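Local structure of penicillin-binding protein PbpB (Mycobacterium tuberculosis, 6KGT) at residues R447-R452 against Q459-T464. The protein cross-links peptidoglycan made from lipid intermediates, as a penicillin-sensitive transpeptidase that helps build and shape the mycobacterial cell wall. Numbering follows the deposited sequence.
Sequences RAVVQR and QGTGPT. With SFR ((2R)-2-[(1S,2R)-1-carboxy-2-hydroxypropyl]-5-[(2R)-oxolan-2-yl]-2,3-dihydro-1,3-thiazole-4-carboxylic acid), chain B.
A448 O, on helix 436-450, receives a CA-H...O contact from G460 CA at 3.3 Å, so the glycine backbone packs directly on the helix carbonyls. V449 O takes the N-H of G462 in a 2.8 Å hydrogen bond. With CG1 anti to the backbone N (chi1 174°), V449 sets that methyl 3.6 Å from T461 OG1. V450 presents CA to G462 O and lays CG1 against the same oxygen, while its own O meets P463 CA at 3.4 Å. Q451 O accepts G460 N at 3.2 Å, and Q451 NE2 hydrogen-bonds Q458 O and L557 O. R452 runs extended from CG to NE beside Q459, the guanidinium and amide planes 87° apart. P463 CB sits over the centre of one guanidinium face, 3.7 Å above it, and T464 CG2 lies at the edge by NH2. Q459 OE1 accepts a hydrogen bond from D453 N. The loop returning from helix 436-450 toward strand 473-483 thus carries T461, whose OG1 is hydrogen-bonded to T476 OG1 and makes a weak, unsettled contact with the ligand carboxylate O31, to the rim of the transpeptidase active site, its side chain about 7 Å from that of S269, the probable acyl-ester serine.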
ATOM      1  N   ARG A 447      -5.652 -16.773   4.055  1.00 46.22           N
ATOM      2  CA  ARG A 447      -5.649 -17.044   5.497  1.00 49.91           C
ATOM      3  C   ARG A 447      -4.547 -18.030   5.872  1.00 47.65           C
ATOM      4  O   ARG A 447      -4.106 -18.052   7.026  1.00 45.44           O
ATOM      5  CB  ARG A 447      -7.001 -17.598   5.967  1.00 44.54           C
ATOM      6  CG  ARG A 447      -8.149 -16.631   5.852  1.00 42.70           C
ATOM      7  CD  ARG A 447      -9.444 -17.327   6.234  1.00 46.59           C
ATOM      8  NE  ARG A 447      -9.446 -17.784   7.620  1.00 47.97           N
ATOM      9  CZ  ARG A 447     -10.380 -18.572   8.151  1.00 58.37           C
ATOM     10  NH1 ARG A 447     -11.407 -19.001   7.414  1.00 53.52           N
ATOM     11  NH2 ARG A 447     -10.289 -18.927   9.424  1.00 57.62           N
ATOM     12  N   ALA A 448      -4.105 -18.861   4.917  1.00 45.95           N
ATOM     13  CA  ALA A 448      -3.081 -19.857   5.215  1.00 47.97           C
ATOM     14  C   ALA A 448      -1.747 -19.210   5.584  1.00 45.37           C
ATOM     15  O   ALA A 448      -0.971 -19.792   6.349  1.00 44.71           O
ATOM     16  CB  ALA A 448      -2.892 -20.800   4.026  1.00 46.98           C
ATOM     17  N   VAL A 449      -1.457 -18.024   5.040  1.00 42.77           N
ATOM     18  CA  VAL A 449      -0.210 -17.329   5.354  1.00 42.65           C
ATOM     19  C   VAL A 449      -0.105 -17.029   6.849  1.00 46.86           C
ATOM     20  O   VAL A 449       0.997 -17.040   7.423  1.00 45.55           O
ATOM     21  CB  VAL A 449      -0.107 -16.038   4.514  1.00 43.50           C
ATOM     22  CG1 VAL A 449       1.111 -15.233   4.921  1.00 45.07           C
ATOM     23  CG2 VAL A 449      -0.103 -16.362   3.012  1.00 36.19           C
ATOM     24  N   VAL A 450      -1.236 -16.779   7.517  1.00 44.68           N
ATOM     25  CA  VAL A 450      -1.194 -16.424   8.932  1.00 48.77           C
ATOM     26  C   VAL A 450      -1.532 -17.590   9.847  1.00 52.30           C
ATOM     27  O   VAL A 450      -1.532 -17.416  11.070  1.00 57.44           O
ATOM     28  CB  VAL A 450      -2.119 -15.232   9.235  1.00 47.00           C
ATOM     29  CG1 VAL A 450      -1.728 -14.045   8.373  1.00 47.22           C
ATOM     30  CG2 VAL A 450      -3.582 -15.619   9.016  1.00 48.53           C
ATOM     31  N   GLN A 451      -1.789 -18.776   9.304  1.00 50.13           N
ATOM     32  CA  GLN A 451      -2.163 -19.911  10.141  1.00 51.28           C
ATOM     33  C   GLN A 451      -0.963 -20.500  10.891  1.00 53.05           C
ATOM     34  O   GLN A 451       0.146 -20.584  10.362  1.00 47.85           O
ATOM     35  CB  GLN A 451      -2.824 -20.975   9.274  1.00 57.79           C
ATOM     36  CG  GLN A 451      -2.977 -22.338   9.939  1.00 60.19           C
ATOM     37  CD  GLN A 451      -3.896 -23.226   9.158  1.00 52.79           C
ATOM     38  OE1 GLN A 451      -5.071 -22.910   8.981  1.00 61.88           O
ATOM     39  NE2 GLN A 451      -3.369 -24.327   8.657  1.00 57.31           N
ATOM     40  N   ARG A 452      -1.196 -20.913  12.143  1.00 61.18           N
ATOM     41  CA  ARG A 452      -0.162 -21.518  12.982  1.00 59.13           C
ATOM     42  C   ARG A 452      -0.312 -23.025  13.020  1.00 56.43           C
ATOM     43  O   ARG A 452      -1.430 -23.543  13.030  1.00 55.45           O
ATOM     44  CB  ARG A 452      -0.203 -20.996  14.421  1.00 55.62           C
ATOM     45  CG  ARG A 452       0.576 -19.741  14.609  1.00 65.98           C
ATOM     46  CD  ARG A 452       0.977 -19.461  16.050  1.00 65.51           C
ATOM     47  NE  ARG A 452       1.619 -18.149  16.111  1.00 66.07           N
ATOM     48  CZ  ARG A 452       2.916 -17.940  15.910  1.00 66.65           C
ATOM     49  NH1 ARG A 452       3.722 -18.962  15.666  1.00 66.23           N
ATOM     50  NH2 ARG A 452       3.412 -16.711  15.963  1.00 60.93           N
ATOM     51  N   GLN A 459       1.782 -24.611   8.765  1.00 52.12           N
ATOM     52  CA  GLN A 459       2.026 -23.222   9.132  1.00 51.95           C
ATOM     53  C   GLN A 459       2.441 -22.423   7.902  1.00 51.69           C
ATOM     54  O   GLN A 459       3.226 -22.905   7.081  1.00 50.59           O
ATOM     55  CB  GLN A 459       3.108 -23.125  10.199  1.00 45.57           C
ATOM     56  CG  GLN A 459       3.264 -21.741  10.782  1.00 51.49           C
ATOM     57  CD  GLN A 459       3.890 -21.789  12.157  1.00 61.79           C
ATOM     58  OE1 GLN A 459       3.290 -22.328  13.105  1.00 60.14           O
ATOM     59  NE2 GLN A 459       5.092 -21.243  12.281  1.00 48.86           N
ATOM     60  N   GLY A 460       1.890 -21.208   7.775  1.00 47.90           N
ATOM     61  CA  GLY A 460       2.290 -20.281   6.741  1.00 41.39           C
ATOM     62  C   GLY A 460       3.545 -19.499   7.118  1.00 47.81           C
ATOM     63  O   GLY A 460       4.189 -19.721   8.144  1.00 47.66           O
ATOM     64  N   THR A 461       3.892 -18.552   6.251  1.00 45.62           N
ATOM     65  CA  THR A 461       5.079 -17.737   6.448  1.00 38.58           C
ATOM     66  C   THR A 461       4.860 -16.579   7.425  1.00 44.49           C
ATOM     67  O   THR A 461       5.843 -16.004   7.898  1.00 42.65           O
ATOM     68  CB  THR A 461       5.556 -17.186   5.107  1.00 42.23           C
ATOM     69  OG1 THR A 461       4.501 -16.434   4.491  1.00 44.29           O
ATOM     70  CG2 THR A 461       6.005 -18.320   4.161  1.00 40.28           C
ATOM     71  N   GLY A 462       3.614 -16.230   7.750  1.00 41.21           N
ATOM     72  CA  GLY A 462       3.357 -15.036   8.528  1.00 42.75           C
ATOM     73  C   GLY A 462       2.395 -15.233   9.681  1.00 40.29           C
ATOM     74  O   GLY A 462       1.426 -14.480   9.835  1.00 46.06           O
ATOM     75  N   PRO A 463       2.647 -16.241  10.525  1.00 46.73           N
ATOM     76  CA  PRO A 463       1.694 -16.517  11.608  1.00 51.40           C
ATOM     77  C   PRO A 463       1.578 -15.383  12.609  1.00 46.67           C
ATOM     78  O   PRO A 463       0.508 -15.224  13.206  1.00 47.71           O
ATOM     79  CB  PRO A 463       2.249 -17.798  12.248  1.00 50.07           C
ATOM     80  CG  PRO A 463       3.700 -17.752  11.963  1.00 45.35           C
ATOM     81  CD  PRO A 463       3.817 -17.137  10.602  1.00 50.30           C
ATOM     82  N   THR A 464       2.622 -14.571  12.797  1.00 45.58           N
ATOM     83  CA  THR A 464       2.449 -13.439  13.710  1.00 51.28           C
ATOM     84  C   THR A 464       1.538 -12.368  13.125  1.00 50.68           C
ATOM     85  O   THR A 464       1.149 -11.454  13.855  1.00 51.65           O
ATOM     86  CB  THR A 464       3.790 -12.785  14.108  1.00 43.62           C
ATOM     87  OG1 THR A 464       4.382 -12.158  12.969  1.00 52.65           O
ATOM     88  CG2 THR A 464       4.761 -13.793  14.663  1.00 44.47           C
TER
HETATM   89  C7  SFR B 701       8.878 -14.013  -1.839  1.00 51.68           C
HETATM   90  C6  SFR B 701       9.988 -15.081  -1.620  1.00 51.40           C
HETATM   91  N4  SFR B 701       8.530 -15.367   0.327  1.00 58.43           N
HETATM   92  C5  SFR B 701       9.405 -16.107  -0.805  1.00 54.76           C
HETATM   93  C3  SFR B 701       9.212 -15.622   1.666  1.00 63.33           C
HETATM   94  C2  SFR B 701      10.486 -16.511   1.538  1.00 68.94           C
HETATM   95  S1  SFR B 701      10.658 -16.910   0.083  1.00 68.97           S
HETATM   96  C31 SFR B 701       8.513 -15.093   2.914  1.00 66.50           C
HETATM   97  O71 SFR B 701       9.065 -12.864  -1.363  1.00 54.00           O
HETATM   98  C61 SFR B 701      10.492 -15.640  -2.983  1.00 54.10           C
HETATM   99  O62 SFR B 701      11.556 -16.508  -2.757  1.00 62.93           O
HETATM  100  C62 SFR B 701      10.944 -14.536  -3.926  1.00 43.62           C
HETATM  101  C14 SFR B 701      11.041 -17.547   2.518  1.00 83.22           C
HETATM  102  C15 SFR B 701      12.017 -17.097   3.279  1.00 83.84           C
HETATM  103  C16 SFR B 701      12.336 -18.408   4.175  1.00 85.40           C
HETATM  104  C17 SFR B 701      11.127 -18.998   4.427  1.00 84.37           C
HETATM  105  O18 SFR B 701      10.086 -18.254   3.577  1.00 78.27           O
HETATM  106  O32 SFR B 701       9.132 -14.648   3.919  1.00 76.90           O
HETATM  107  O31 SFR B 701       7.260 -15.085   2.902  1.00 60.93           O